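WbbZ protein (Klebsiella pneumoniae subsp. pneumoniae NTUH-K2044, PDB 6X1L) is of unknown function but belongs to the polysaccharide pyruvyl transferase family, and so may act on cell-surface polysaccharide by a pyruvyl-transfer reaction. Local coordinates at residues Y26-G31 against A41-F46; P103-G108 against N127-Y132; F152-N157 against A231-L236; I146-A151 against Y255-F260. All coordinates share one frame; numbering follows the deposited sequence.

Interaction 1. Residues Y26-G31 against A41-F46; sequences YKANPG and ATYDFF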
loop_
_atom_site.group_PDB
_atom_site.type_symbol
_atom_site.label_atom_id
_atom_site.label_comp_id
_atom_site.label_asym_id
_atom_site.label_seq_id
_atom_site.Cartn_x
_atom_site.Cartn_y
_atom_site.Cartn_z
ATOM N N TYR A 26 -6.235 14.869 -17.598
ATOM C CA TYR A 26 -6.061 14.835 -16.152
ATOM C C TYR A 26 -4.656 14.383 -15.783
ATOM O O TYR A 26 -4.174 13.359 -16.281
ATOM C CB TYR A 26 -7.100 13.919 -15.500
ATOM C CG TYR A 26 -6.891 13.712 -14.014
ATOM C CD1 TYR A 26 -7.101 14.746 -13.114
ATOM C CD2 TYR A 26 -6.489 12.476 -13.511
ATOM C CE1 TYR A 26 -6.913 14.565 -11.757
ATOM C CE2 TYR A 26 -6.300 12.284 -12.153
ATOM C CZ TYR A 26 -6.515 13.332 -11.282
ATOM O OH TYR A 26 -6.330 13.153 -9.932
ATOM N N LYS A 27 -4.009 15.147 -14.905
ATOM C CA LYS A 27 -2.725 14.783 -14.314
ATOM C C LYS A 27 -2.908 14.703 -12.806
ATOM O O LYS A 27 -3.142 15.726 -12.151
ATOM C CB LYS A 27 -1.633 15.789 -14.668
ATOM C CG LYS A 27 -0.270 15.407 -14.097
ATOM C CD LYS A 27 0.206 14.079 -14.676
ATOM C CE LYS A 27 1.424 13.527 -13.936
ATOM N NZ LYS A 27 1.085 13.030 -12.570
ATOM N N ALA A 28 -2.803 13.495 -12.259
ATOM C CA ALA A 28 -2.872 13.317 -10.817
ATOM C C ALA A 28 -1.653 13.940 -10.150
ATOM O O ALA A 28 -0.535 13.862 -10.664
ATOM C CB ALA A 28 -2.960 11.831 -10.464
ATOM N N ASN A 29 -1.876 14.557 -9.003
ATOM C CA ASN A 29 -0.776 15.115 -8.229
ATOM C C ASN A 29 0.116 13.990 -7.712
ATOM O O ASN A 29 -0.391 13.040 -7.107
ATOM C CB ASN A 29 -1.326 15.929 -7.059
ATOM C CG ASN A 29 -0.247 16.684 -6.309
ATOM O OD1 ASN A 29 0.605 17.332 -6.915
ATOM N ND2 ASN A 29 -0.278 16.602 -4.981
ATOM N N PRO A 30 1.423 14.041 -7.949
ATOM C CA PRO A 30 2.327 13.069 -7.326
ATOM C C PRO A 30 2.581 13.404 -5.864
ATOM O O PRO A 30 2.404 14.538 -5.414
ATOM C CB PRO A 30 3.619 13.199 -8.145
ATOM C CG PRO A 30 3.241 13.986 -9.369
ATOM C CD PRO A 30 2.110 14.866 -8.952
ATOM N N GLY A 31 2.989 12.390 -5.118
ATOM C CA GLY A 31 3.309 12.580 -3.719
ATOM C C GLY A 31 3.130 11.289 -2.946
ATOM O O GLY A 31 3.187 10.202 -3.511
ATOM N N ALA A 41 -10.403 9.852 -4.465
ATOM C CA ALA A 41 -11.617 10.661 -4.376
ATOM C C ALA A 41 -11.910 11.399 -5.675
ATOM O O ALA A 41 -13.078 11.602 -6.023
ATOM C CB ALA A 41 -11.493 11.655 -3.224
ATOM N N THR A 42 -10.872 11.811 -6.403
ATOM C CA THR A 42 -11.099 12.452 -7.694
ATOM C C THR A 42 -11.663 11.461 -8.703
ATOM O O THR A 42 -12.543 11.810 -9.498
ATOM C CB THR A 42 -9.800 13.071 -8.208
ATOM O OG1 THR A 42 -9.282 13.973 -7.224
ATOM C CG2 THR A 42 -10.050 13.843 -9.495
ATOM N N TYR A 43 -11.185 10.212 -8.679
ATOM C CA TYR A 43 -11.756 9.208 -9.568
ATOM C C TYR A 43 -13.200 8.904 -9.190
ATOM O O TYR A 43 -14.050 8.718 -10.067
ATOM C CB TYR A 43 -10.895 7.940 -9.554
ATOM C CG TYR A 43 -9.506 8.180 -10.107
ATOM C CD1 TYR A 43 -9.330 8.825 -11.324
ATOM C CD2 TYR A 43 -8.375 7.796 -9.399
ATOM C CE1 TYR A 43 -8.068 9.063 -11.834
ATOM C CE2 TYR A 43 -7.103 8.030 -9.899
ATOM C CZ TYR A 43 -6.957 8.664 -11.118
ATOM O OH TYR A 43 -5.697 8.900 -11.619
ATOM N N ASP A 44 -13.497 8.853 -7.887
ATOM C CA ASP A 44 -14.882 8.707 -7.449
ATOM C C ASP A 44 -15.729 9.878 -7.932
ATOM O O ASP A 44 -16.883 9.698 -8.339
ATOM C CB ASP A 44 -14.939 8.603 -5.924
ATOM C CG ASP A 44 -14.238 7.358 -5.394
ATOM O OD1 ASP A 44 -13.824 6.516 -6.214
ATOM O OD2 ASP A 44 -14.099 7.225 -4.161
ATOM N N PHE A 45 -15.165 11.084 -7.896
ATOM C CA PHE A 45 -15.899 12.272 -8.323
ATOM C C PHE A 45 -16.195 12.239 -9.819
ATOM O O PHE A 45 -17.306 12.578 -10.244
ATOM C CB PHE A 45 -15.102 13.520 -7.952
ATOM C CG PHE A 45 -15.660 14.793 -8.532
ATOM C CD1 PHE A 45 -16.695 15.458 -7.904
ATOM C CD2 PHE A 45 -15.143 15.320 -9.701
ATOM C CE1 PHE A 45 -17.206 16.630 -8.434
ATOM C CE2 PHE A 45 -15.656 16.483 -10.236
ATOM C CZ PHE A 45 -16.685 17.142 -9.602
ATOM N N PHE A 46 -15.217 11.836 -10.634
ATOM C CA PHE A 46 -15.442 11.737 -12.073
ATOM C C PHE A 46 -16.520 10.711 -12.398
ATOM O O PHE A 46 -17.411 10.972 -13.215
ATOM C CB PHE A 46 -14.142 11.367 -12.786
ATOM C CG PHE A 46 -13.121 12.467 -12.804
ATOM C CD1 PHE A 46 -13.503 13.790 -12.673
ATOM C CD2 PHE A 46 -11.774 12.176 -12.960
ATOM C CE1 PHE A 46 -12.564 14.805 -12.694
ATOM C CE2 PHE A 46 -10.829 13.183 -12.982
ATOM C CZ PHE A 46 -11.225 14.502 -12.850
HETATM O O HOH W 1 -7.203 15.184 -8.157
#
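Y26 and the helix residues T42, Y43 and F46 form a buried, mainly aromatic contact inside a beta-alpha-beta unit, where the end of strand 23-27 meets the helix that follows it. The Y26 ring is the centre of the cluster. With CG anti to the backbone N (chi1 174°), the ring extends toward the helix. F46 presents its edge to one face of the ring in a T-shaped pair, the planes at 89° and F46 CE2 4.0 Å from Y26 CD1, toward the rim. The opposite face carries the backbone N of A28. Y43 comes in differently, its hydroxyl lying in the plane of the Y26 ring at the edge, with Y43 OH 3.5 Å from Y26 CE2; the two rings are neither stacked nor edge-to-face. Y43 OH also lies 4.2 Å from A28 CB and is hydrogen-bonded to W200 O. At the phenol end, T42 CG2 approaches Y26 OH to 3.8 Å. A water bridges the two hydroxyls, 2.8 Å from Y26 OH and 2.6 Å from T42 OG1, to which it donates. T42 OG1 is in turn bonded to I38 O, one turn back in the helix. Around this core, the backbone of Y26 bonds to I54 of strand 53-55 and to Y56 just after it, that of K27 pairs with I70 and G72, and Y43 also touches helix 203-218.

Interaction 2. Residues P103-G108 against N127-Y132; sequences PSTIRG and NITFDY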
loop_
_atom_site.group_PDB
_atom_site.type_symbol
_atom_site.label_atom_id
_atom_site.label_comp_id
_atom_site.label_asym_id
_atom_site.label_seq_id
_atom_site.Cartn_x
_atom_site.Cartn_y
_atom_site.Cartn_z
ATOM N N PRO A 103 -9.038 21.369 -6.003
ATOM C CA PRO A 103 -8.882 21.992 -4.675
ATOM C C PRO A 103 -7.509 21.822 -4.043
ATOM O O PRO A 103 -7.100 20.705 -3.703
ATOM C CB PRO A 103 -9.964 21.294 -3.844
ATOM C CG PRO A 103 -11.048 21.042 -4.836
ATOM C CD PRO A 103 -10.352 20.705 -6.133
ATOM N N SER A 104 -6.796 22.935 -3.870
ATOM C CA SER A 104 -5.382 22.888 -3.533
ATOM C C SER A 104 -5.035 23.911 -2.459
ATOM O O SER A 104 -5.760 24.882 -2.222
ATOM C CB SER A 104 -4.508 23.132 -4.770
ATOM O OG SER A 104 -4.639 22.069 -5.700
ATOM N N THR A 105 -3.901 23.659 -1.811
ATOM C CA THR A 105 -3.251 24.609 -0.918
ATOM C C THR A 105 -2.055 25.185 -1.663
ATOM O O THR A 105 -1.182 24.437 -2.114
ATOM C CB THR A 105 -2.812 23.935 0.384
ATOM O OG1 THR A 105 -3.958 23.692 1.214
ATOM C CG2 THR A 105 -1.816 24.806 1.142
ATOM N N ILE A 106 -2.031 26.508 -1.812
ATOM C CA ILE A 106 -1.026 27.204 -2.607
ATOM C C ILE A 106 -0.350 28.240 -1.721
ATOM O O ILE A 106 -1.026 28.978 -0.994
ATOM C CB ILE A 106 -1.653 27.869 -3.847
ATOM C CG1 ILE A 106 -2.346 26.822 -4.721
ATOM C CG2 ILE A 106 -0.603 28.625 -4.643
ATOM C CD1 ILE A 106 -3.119 27.419 -5.875
ATOM N N ARG A 107 0.977 28.296 -1.778
ATOM C CA ARG A 107 1.753 29.276 -1.026
ATOM C C ARG A 107 2.802 29.868 -1.950
ATOM O O ARG A 107 3.609 29.132 -2.526
ATOM C CB ARG A 107 2.418 28.643 0.201
ATOM C CG ARG A 107 1.451 28.030 1.206
ATOM C CD ARG A 107 0.637 29.097 1.932
ATOM N NE ARG A 107 -0.198 28.517 2.980
ATOM C CZ ARG A 107 -1.475 28.182 2.820
ATOM N NH1 ARG A 107 -2.076 28.382 1.655
ATOM N NH2 ARG A 107 -2.152 27.646 3.828
ATOM N N GLY A 108 2.789 31.193 -2.094
ATOM C CA GLY A 108 3.791 31.813 -2.933
ATOM C C GLY A 108 3.529 31.548 -4.406
ATOM O O GLY A 108 2.387 31.360 -4.841
ATOM N N ASN A 127 -9.265 28.792 3.373
ATOM C CA ASN A 127 -9.484 30.237 3.277
ATOM C C ASN A 127 -8.199 31.015 3.036
ATOM O O ASN A 127 -8.245 32.125 2.491
ATOM C CB ASN A 127 -10.151 30.748 4.554
ATOM C CG ASN A 127 -11.656 30.642 4.508
ATOM O OD1 ASN A 127 -12.287 31.022 3.523
ATOM N ND2 ASN A 127 -12.242 30.121 5.581
ATOM N N ILE A 128 -7.056 30.481 3.469
ATOM C CA ILE A 128 -5.797 31.196 3.292
ATOM C C ILE A 128 -5.407 31.218 1.822
ATOM O O ILE A 128 -5.014 32.259 1.281
ATOM C CB ILE A 128 -4.695 30.569 4.164
ATOM C CG1 ILE A 128 -5.076 30.659 5.642
ATOM C CG2 ILE A 128 -3.362 31.259 3.905
ATOM C CD1 ILE A 128 -3.973 30.245 6.583
ATOM N N THR A 129 -5.524 30.073 1.148
ATOM C CA THR A 129 -5.260 30.028 -0.286
ATOM C C THR A 129 -6.274 30.865 -1.059
ATOM O O THR A 129 -5.911 31.578 -2.000
ATOM C CB THR A 129 -5.271 28.576 -0.772
ATOM O OG1 THR A 129 -4.184 27.869 -0.166
ATOM C CG2 THR A 129 -5.122 28.509 -2.284
ATOM N N PHE A 130 -7.547 30.802 -0.661
ATOM C CA PHE A 130 -8.586 31.545 -1.365
ATOM C C PHE A 130 -8.338 33.045 -1.288
ATOM O O PHE A 130 -8.414 33.751 -2.300
ATOM C CB PHE A 130 -9.959 31.189 -0.790
ATOM C CG PHE A 130 -11.101 31.864 -1.494
ATOM C CD1 PHE A 130 -11.398 31.556 -2.811
ATOM C CD2 PHE A 130 -11.881 32.799 -0.838
ATOM C CE1 PHE A 130 -12.447 32.175 -3.464
ATOM C CE2 PHE A 130 -12.935 33.423 -1.486
ATOM C CZ PHE A 130 -13.218 33.109 -2.801
ATOM N N ASP A 131 -8.033 33.554 -0.091
ATOM C CA ASP A 131 -7.771 34.984 0.051
ATOM C C ASP A 131 -6.481 35.386 -0.650
ATOM O O ASP A 131 -6.376 36.509 -1.151
ATOM C CB ASP A 131 -7.713 35.370 1.527
ATOM C CG ASP A 131 -9.053 35.234 2.214
ATOM O OD1 ASP A 131 -10.076 35.162 1.505
ATOM O OD2 ASP A 131 -9.083 35.204 3.462
ATOM N N TYR A 132 -5.498 34.487 -0.704
ATOM C CA TYR A 132 -4.261 34.792 -1.412
ATOM C C TYR A 132 -4.507 34.939 -2.910
ATOM O O TYR A 132 -4.156 35.966 -3.508
ATOM C CB TYR A 132 -3.221 33.705 -1.125
ATOM C CG TYR A 132 -2.024 33.732 -2.047
ATOM C CD1 TYR A 132 -1.340 34.914 -2.300
ATOM C CD2 TYR A 132 -1.568 32.567 -2.651
ATOM C CE1 TYR A 132 -0.248 34.938 -3.142
ATOM C CE2 TYR A 132 -0.477 32.580 -3.488
ATOM C CZ TYR A 132 0.181 33.766 -3.731
ATOM O OH TYR A 132 1.270 33.776 -4.569
#
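T129, in the first turn of helix 127-135, faces I106 and R107 in the chain leaving strand 98-104 of the parallel sheet of a GT-B-like fold, and its OG1 takes a donor from each. The backbone N of I106 reaches T129 OG1 almost straight, at 3.0 Å and 169°. R107 NH1 reaches the same T129 OG1 at 2.8 Å, with the oxygen in the guanidinium plane but the N-H bent to 131°. E126 OE2, just before the helix, is a further hydrogen-bond partner of T129 OG1. The R107 side chain is bent at chi2 (-70°), and its end comes back toward the helix although its CB points away; NH1 also donates to I106 O. The flat guanidinium lies between two methyl groups, T105 CG2 over one face and I128 CG2 over the other, with I128 CG2 3.8 Å from R107 CZ. The R107 and I128 side chains cross at about a right angle, as do those of I106 and T129, where I106 CB meets T129 CG2 at 3.9 Å. One turn further along the helix, Y132 crosses I106 in the same manner, its CE2 4.1 Å from I106 CG2. The phenol ends at the G108 carbonyl: Y132 OH donates to G108 O at 2.7 Å from well above the carbonyl plane.

Interaction 3. Residues F152-N157 against A231-L236; sequences FYLDLN and AILASL
F152, L154 and L156 pack against I232, L233 and L236 of helix 228-236 in a largely apolar contact, without a hydrogen bond across it. It joins the segment after strand 144-146, at the edge of the six-stranded sheet, to a helix that alternates with the strands of the four-stranded parallel sheet, consistent with the two halves of the GT-B clan. The aromatic part belongs to F152, whose side chain crosses that of I232 at about a right angle. I232 CG2 lies over one face of the ring, toward the rim, while I232 CD1 comes to 3.9 Å from F152 CE2 and I232 CG1 touches CZ. L236 meets the ring obliquely, its CD2 4.2 Å from F152 CD1.

The aliphatic part is a set of leucine contacts. The branches of L154 and L233 meet methyl to methyl, CD2 to CD2 at 3.9 Å, although the CA-CB bond of L233 points away from this segment. L236 is shared by three partners, because besides F152 its CD1 approaches L154 CB and its CB lies 4.0 Å from L156 CD2. That same L156 methyl also rests against the backbone, 3.5 Å from L236 O.

Within the helix, S235 OG donates to A231 O at 2.8 Å, and the backbone N of S235 reaches this oxygen from the opposite face of its plane; S235 OG also bonds T266 OG1 of strand 266-268. Around the contact, L154 packs on helix 33-48, L156 and L233 on helix 203-218, and F152 on helix 250-259.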
loop_
_atom_site.group_PDB
_atom_site.type_symbol
_atom_site.label_atom_id
_atom_site.label_comp_id
_atom_site.label_asym_id
_atom_site.label_seq_id
_atom_site.Cartn_x
_atom_site.Cartn_y
_atom_site.Cartn_z
ATOM N N PHE A 152 -12.853 14.708 0.815
ATOM C CA PHE A 152 -14.192 14.660 1.385
ATOM C C PHE A 152 -15.210 14.083 0.408
ATOM O O PHE A 152 -16.299 13.688 0.835
ATOM C CB PHE A 152 -14.595 16.055 1.873
ATOM C CG PHE A 152 -13.736 16.554 3.005
ATOM C CD1 PHE A 152 -14.017 16.194 4.317
ATOM C CD2 PHE A 152 -12.624 17.338 2.755
ATOM C CE1 PHE A 152 -13.216 16.626 5.361
ATOM C CE2 PHE A 152 -11.819 17.780 3.793
ATOM C CZ PHE A 152 -12.115 17.421 5.099
ATOM N N TYR A 153 -14.862 13.980 -0.878
ATOM C CA TYR A 153 -15.699 13.317 -1.874
ATOM C C TYR A 153 -15.505 11.806 -1.914
ATOM O O TYR A 153 -16.121 11.147 -2.757
ATOM C CB TYR A 153 -15.419 13.875 -3.274
ATOM C CG TYR A 153 -16.167 15.146 -3.611
ATOM C CD1 TYR A 153 -17.439 15.096 -4.170
ATOM C CD2 TYR A 153 -15.598 16.391 -3.384
ATOM C CE1 TYR A 153 -18.129 16.251 -4.486
ATOM C CE2 TYR A 153 -16.279 17.554 -3.697
ATOM C CZ TYR A 153 -17.543 17.475 -4.247
ATOM O OH TYR A 153 -18.227 18.628 -4.560
ATOM N N LEU A 154 -14.665 11.247 -1.046
ATOM C CA LEU A 154 -14.360 9.820 -1.112
ATOM C C LEU A 154 -15.615 8.988 -0.878
ATOM O O LEU A 154 -16.331 9.183 0.107
ATOM C CB LEU A 154 -13.288 9.473 -0.079
ATOM C CG LEU A 154 -12.617 8.098 -0.165
ATOM C CD1 LEU A 154 -11.710 8.018 -1.381
ATOM C CD2 LEU A 154 -11.837 7.832 1.111
ATOM N N ASP A 155 -15.885 8.058 -1.795
ATOM C CA ASP A 155 -17.007 7.125 -1.663
ATOM C C ASP A 155 -16.616 6.049 -0.652
ATOM O O ASP A 155 -16.256 4.920 -0.995
ATOM C CB ASP A 155 -17.368 6.531 -3.019
ATOM C CG ASP A 155 -18.606 5.663 -2.965
ATOM O OD1 ASP A 155 -19.285 5.654 -1.915
ATOM O OD2 ASP A 155 -18.898 4.985 -3.972
ATOM N N LEU A 156 -16.742 6.409 0.628
ATOM C CA LEU A 156 -16.045 5.709 1.703
ATOM C C LEU A 156 -16.427 4.235 1.803
ATOM O O LEU A 156 -15.581 3.403 2.144
ATOM C CB LEU A 156 -16.320 6.417 3.030
ATOM C CG LEU A 156 -15.585 5.933 4.279
ATOM C CD1 LEU A 156 -14.082 6.085 4.107
ATOM C CD2 LEU A 156 -16.069 6.700 5.499
ATOM N N ASN A 157 -17.679 3.887 1.506
ATOM C CA ASN A 157 -18.152 2.546 1.830
ATOM C C ASN A 157 -17.519 1.460 0.970
ATOM O O ASN A 157 -17.551 0.286 1.360
ATOM C CB ASN A 157 -19.674 2.486 1.718
ATOM C CG ASN A 157 -20.363 3.163 2.885
ATOM O OD1 ASN A 157 -20.500 4.384 2.914
ATOM N ND2 ASN A 157 -20.795 2.370 3.859
ATOM N N ALA A 231 -5.572 12.592 9.034
ATOM C CA ALA A 231 -6.601 13.260 9.824
ATOM C C ALA A 231 -7.939 13.262 9.099
ATOM O O ALA A 231 -8.987 13.033 9.715
ATOM C CB ALA A 231 -6.163 14.687 10.158
ATOM N N ILE A 232 -7.925 13.511 7.787
ATOM C CA ILE A 232 -9.166 13.515 7.020
ATOM C C ILE A 232 -9.792 12.123 7.003
ATOM O O ILE A 232 -10.988 11.961 7.275
ATOM C CB ILE A 232 -8.917 14.049 5.597
ATOM C CG1 ILE A 232 -8.724 15.573 5.631
ATOM C CG2 ILE A 232 -10.072 13.683 4.679
ATOM C CD1 ILE A 232 -8.333 16.166 4.305
ATOM N N LEU A 233 -8.994 11.097 6.689
ATOM C CA LEU A 233 -9.518 9.733 6.646
ATOM C C LEU A 233 -10.110 9.329 7.988
ATOM O O LEU A 233 -11.232 8.817 8.058
ATOM C CB LEU A 233 -8.416 8.756 6.239
ATOM C CG LEU A 233 -7.989 8.685 4.775
ATOM C CD1 LEU A 233 -6.902 7.633 4.621
ATOM C CD2 LEU A 233 -9.179 8.374 3.877
ATOM N N ALA A 234 -9.365 9.559 9.072
ATOM C CA ALA A 234 -9.875 9.225 10.396
ATOM C C ALA A 234 -11.132 10.017 10.731
ATOM O O ALA A 234 -12.025 9.498 11.411
ATOM C CB ALA A 234 -8.791 9.460 11.445
ATOM N N SER A 235 -11.224 11.267 10.261
ATOM C CA SER A 235 -12.433 12.058 10.480
ATOM C C SER A 235 -13.620 11.466 9.733
ATOM O O SER A 235 -14.730 11.405 10.271
ATOM C CB SER A 235 -12.207 13.510 10.049
ATOM O OG SER A 235 -11.249 14.147 10.874
ATOM N N LEU A 236 -13.409 11.048 8.480
ATOM C CA LEU A 236 -14.456 10.343 7.746
ATOM C C LEU A 236 -14.889 9.073 8.468
ATOM O O LEU A 236 -16.068 8.702 8.426
ATOM C CB LEU A 236 -13.975 10.004 6.335
ATOM C CG LEU A 236 -13.603 11.174 5.424
ATOM C CD1 LEU A 236 -13.193 10.666 4.051
ATOM C CD2 LEU A 236 -14.764 12.147 5.315
#

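Interaction 4. Residues I146-A151 against Y255-F260; sequences ITDDMA and YNYSLF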
loop_
_atom_site.group_PDB
_atom_site.type_symbol
_atom_site.label_atom_id
_atom_site.label_comp_id
_atom_site.label_asym_id
_atom_site.label_seq_id
_atom_site.Cartn_x
_atom_site.Cartn_y
_atom_site.Cartn_z
ATOM N N ILE A 146 -13.564 28.333 -3.819
ATOM C CA ILE A 146 -13.180 27.679 -2.577
ATOM C C ILE A 146 -14.131 26.515 -2.328
ATOM O O ILE A 146 -15.348 26.648 -2.502
ATOM C CB ILE A 146 -13.179 28.662 -1.387
ATOM C CG1 ILE A 146 -12.727 27.957 -0.106
ATOM C CG2 ILE A 146 -14.546 29.306 -1.205
ATOM C CD1 ILE A 146 -12.368 28.905 1.014
ATOM N N THR A 147 -13.574 25.371 -1.940
ATOM C CA THR A 147 -14.376 24.190 -1.656
ATOM C C THR A 147 -13.487 23.194 -0.924
ATOM O O THR A 147 -12.276 23.387 -0.806
ATOM C CB THR A 147 -14.972 23.595 -2.939
ATOM O OG1 THR A 147 -15.850 22.510 -2.614
ATOM C CG2 THR A 147 -13.878 23.113 -3.876
ATOM N N ASP A 148 -14.106 22.132 -0.417
ATOM C CA ASP A 148 -13.379 21.152 0.378
ATOM C C ASP A 148 -12.337 20.417 -0.457
ATOM O O ASP A 148 -12.496 20.223 -1.665
ATOM C CB ASP A 148 -14.346 20.140 0.992
ATOM C CG ASP A 148 -15.152 20.723 2.135
ATOM O OD1 ASP A 148 -14.568 21.445 2.970
ATOM O OD2 ASP A 148 -16.372 20.460 2.195
ATOM N N ASP A 149 -11.253 20.013 0.209
ATOM C CA ASP A 149 -10.318 19.054 -0.367
ATOM C C ASP A 149 -11.082 17.886 -0.977
ATOM O O ASP A 149 -12.148 17.496 -0.492
ATOM C CB ASP A 149 -9.348 18.556 0.709
ATOM C CG ASP A 149 -8.338 17.542 0.177
ATOM O OD1 ASP A 149 -7.278 17.958 -0.344
ATOM O OD2 ASP A 149 -8.602 16.324 0.284
HETATM N N MSE A 150 -10.547 17.343 -2.068
HETATM C CA MSE A 150 -11.222 16.271 -2.798
HETATM C C MSE A 150 -11.553 15.064 -1.914
HETATM O O MSE A 150 -12.583 14.414 -2.113
HETATM C CB MSE A 150 -10.375 15.804 -3.988
HETATM C CG MSE A 150 -10.220 16.819 -5.107
HETATM SE SE MSE A 150 -11.923 17.433 -5.844
HETATM C CE MSE A 150 -12.589 15.757 -6.581
ATOM N N ALA A 151 -10.695 14.779 -0.928
ATOM C CA ALA A 151 -10.879 13.576 -0.116
ATOM C C ALA A 151 -12.224 13.552 0.597
ATOM O O ALA A 151 -12.712 12.471 0.938
ATOM C CB ALA A 151 -9.748 13.437 0.904
ATOM N N TYR A 255 -8.095 22.464 8.518
ATOM C CA TYR A 255 -8.902 22.150 9.692
ATOM C C TYR A 255 -9.975 23.207 9.922
ATOM O O TYR A 255 -11.142 22.881 10.169
ATOM C CB TYR A 255 -8.014 22.025 10.932
ATOM C CG TYR A 255 -8.813 21.929 12.213
ATOM C CD1 TYR A 255 -9.326 20.709 12.643
ATOM C CD2 TYR A 255 -9.070 23.055 12.983
ATOM C CE1 TYR A 255 -10.066 20.617 13.810
ATOM C CE2 TYR A 255 -9.810 22.973 14.147
ATOM C CZ TYR A 255 -10.304 21.751 14.557
ATOM O OH TYR A 255 -11.038 21.661 15.718
ATOM N N ASN A 256 -9.589 24.485 9.866
ATOM C CA ASN A 256 -10.542 25.557 10.138
ATOM C C ASN A 256 -11.658 25.598 9.103
ATOM O O ASN A 256 -12.799 25.928 9.440
ATOM C CB ASN A 256 -9.819 26.905 10.195
ATOM C CG ASN A 256 -8.977 27.062 11.447
ATOM O OD1 ASN A 256 -9.319 26.544 12.510
ATOM N ND2 ASN A 256 -7.868 27.783 11.329
ATOM N N TYR A 257 -11.364 25.246 7.851
ATOM C CA TYR A 257 -12.373 25.331 6.803
ATOM C C TYR A 257 -13.262 24.093 6.720
ATOM O O TYR A 257 -14.466 24.218 6.467
ATOM C CB TYR A 257 -11.711 25.565 5.442
ATOM C CG TYR A 257 -12.718 25.760 4.329
ATOM C CD1 TYR A 257 -13.468 26.933 4.239
ATOM C CD2 TYR A 257 -12.929 24.775 3.379
ATOM C CE1 TYR A 257 -14.396 27.111 3.229
ATOM C CE2 TYR A 257 -13.854 24.945 2.364
ATOM C CZ TYR A 257 -14.583 26.114 2.294
ATOM O OH TYR A 257 -15.502 26.282 1.284
ATOM N N SER A 258 -12.701 22.901 6.932
ATOM C CA SER A 258 -13.389 21.658 6.608
ATOM C C SER A 258 -13.657 20.745 7.796
ATOM O O SER A 258 -14.645 20.008 7.769
ATOM C CB SER A 258 -12.586 20.867 5.564
ATOM O OG SER A 258 -12.517 21.567 4.334
ATOM N N LEU A 259 -12.811 20.756 8.824
ATOM C CA LEU A 259 -12.951 19.813 9.927
ATOM C C LEU A 259 -13.601 20.416 11.161
ATOM O O LEU A 259 -14.258 19.691 11.914
ATOM C CB LEU A 259 -11.582 19.235 10.305
ATOM C CG LEU A 259 -10.918 18.381 9.223
ATOM C CD1 LEU A 259 -9.510 17.975 9.636
ATOM C CD2 LEU A 259 -11.762 17.151 8.911
ATOM N N PHE A 260 -13.435 21.716 11.385
ATOM C CA PHE A 260 -14.054 22.373 12.529
ATOM C C PHE A 260 -15.572 22.237 12.473
ATOM O O PHE A 260 -16.190 22.469 11.429
ATOM C CB PHE A 260 -13.658 23.848 12.562
ATOM C CG PHE A 260 -14.286 24.615 13.686
ATOM C CD1 PHE A 260 -13.704 24.622 14.941
ATOM C CD2 PHE A 260 -15.460 25.327 13.489
ATOM C CE1 PHE A 260 -14.279 25.324 15.981
ATOM C CE2 PHE A 260 -16.040 26.027 14.526
ATOM C CZ PHE A 260 -15.448 26.027 15.773
HETATM O O HOH W 2 -10.383 21.267 2.581
#
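Y257, near the end of helix 250-259, reaches from its CB across to I146 and D148 in the segment that follows strand 144-146, and its ring carries most of the apolar contact. CG, anti to the backbone N (chi1 -176°), directs the ring toward these two residues. On one side of the ring, CD1 lies 3.9 Å from I146 CD1, and CE1 comes closer, 3.5 Å from the same methyl. That methyl sits over the ring face in a CH-pi contact, 30° off the normal, as the two side chains meet tip to tip. On the other side, CD2 and CE2 run past the carboxylate of D148, with CE2 3.6 Å from D148 OD1, and CE2 also touches the carbonyl carbon of T147. At the far end, CZ meets I146 CG1, and the hydroxyl lies 3.5 Å from that carbon. The backbone N of D148 is in the ring plane, at the edge.

Beside the ring, S258 OG donates to D148 OD1; the modelled 2.5 Å is unusually short and its exact length is doubtful. The S258 hydroxyl also accepts from a water, which takes the N-H of D149. D149 OD2 accepts a hydrogen bond from the backbone N-H of A151 in an Asx turn and another from H229, while OD1 pairs with R125. The contact thus joins the edge of the six-stranded sheet to a helix alternating with the strands of the four-stranded one, consistent with the GT-B clan. I146 and Y257 both touch helix 127-135, and M150, a selenomethionine, packs on helix 33-48.

Overall arrangement
Along the chain, interaction 1 closes before 2 opens, 2 closes before 4 opens, and 3 is nested within the loop closed by 4. Interactions 1 and 2 both reach the six-stranded parallel sheet, with centres about 19 Å apart and no touch. Residues 146-157, which leave that sheet, tie the set together: M150 packs on A41 and F45 of interaction 1 and on P103 of interaction 2, while D155 N probably bonds D44 OD2. Interactions 3 and 4, centres about 12 Å apart, use helices 228-236 and 250-259 beside the four-stranded sheet. Interactions 1 and 2 lie within one half, whereas 3 and 4 join it to the other, consistent with a GT-B-like fold.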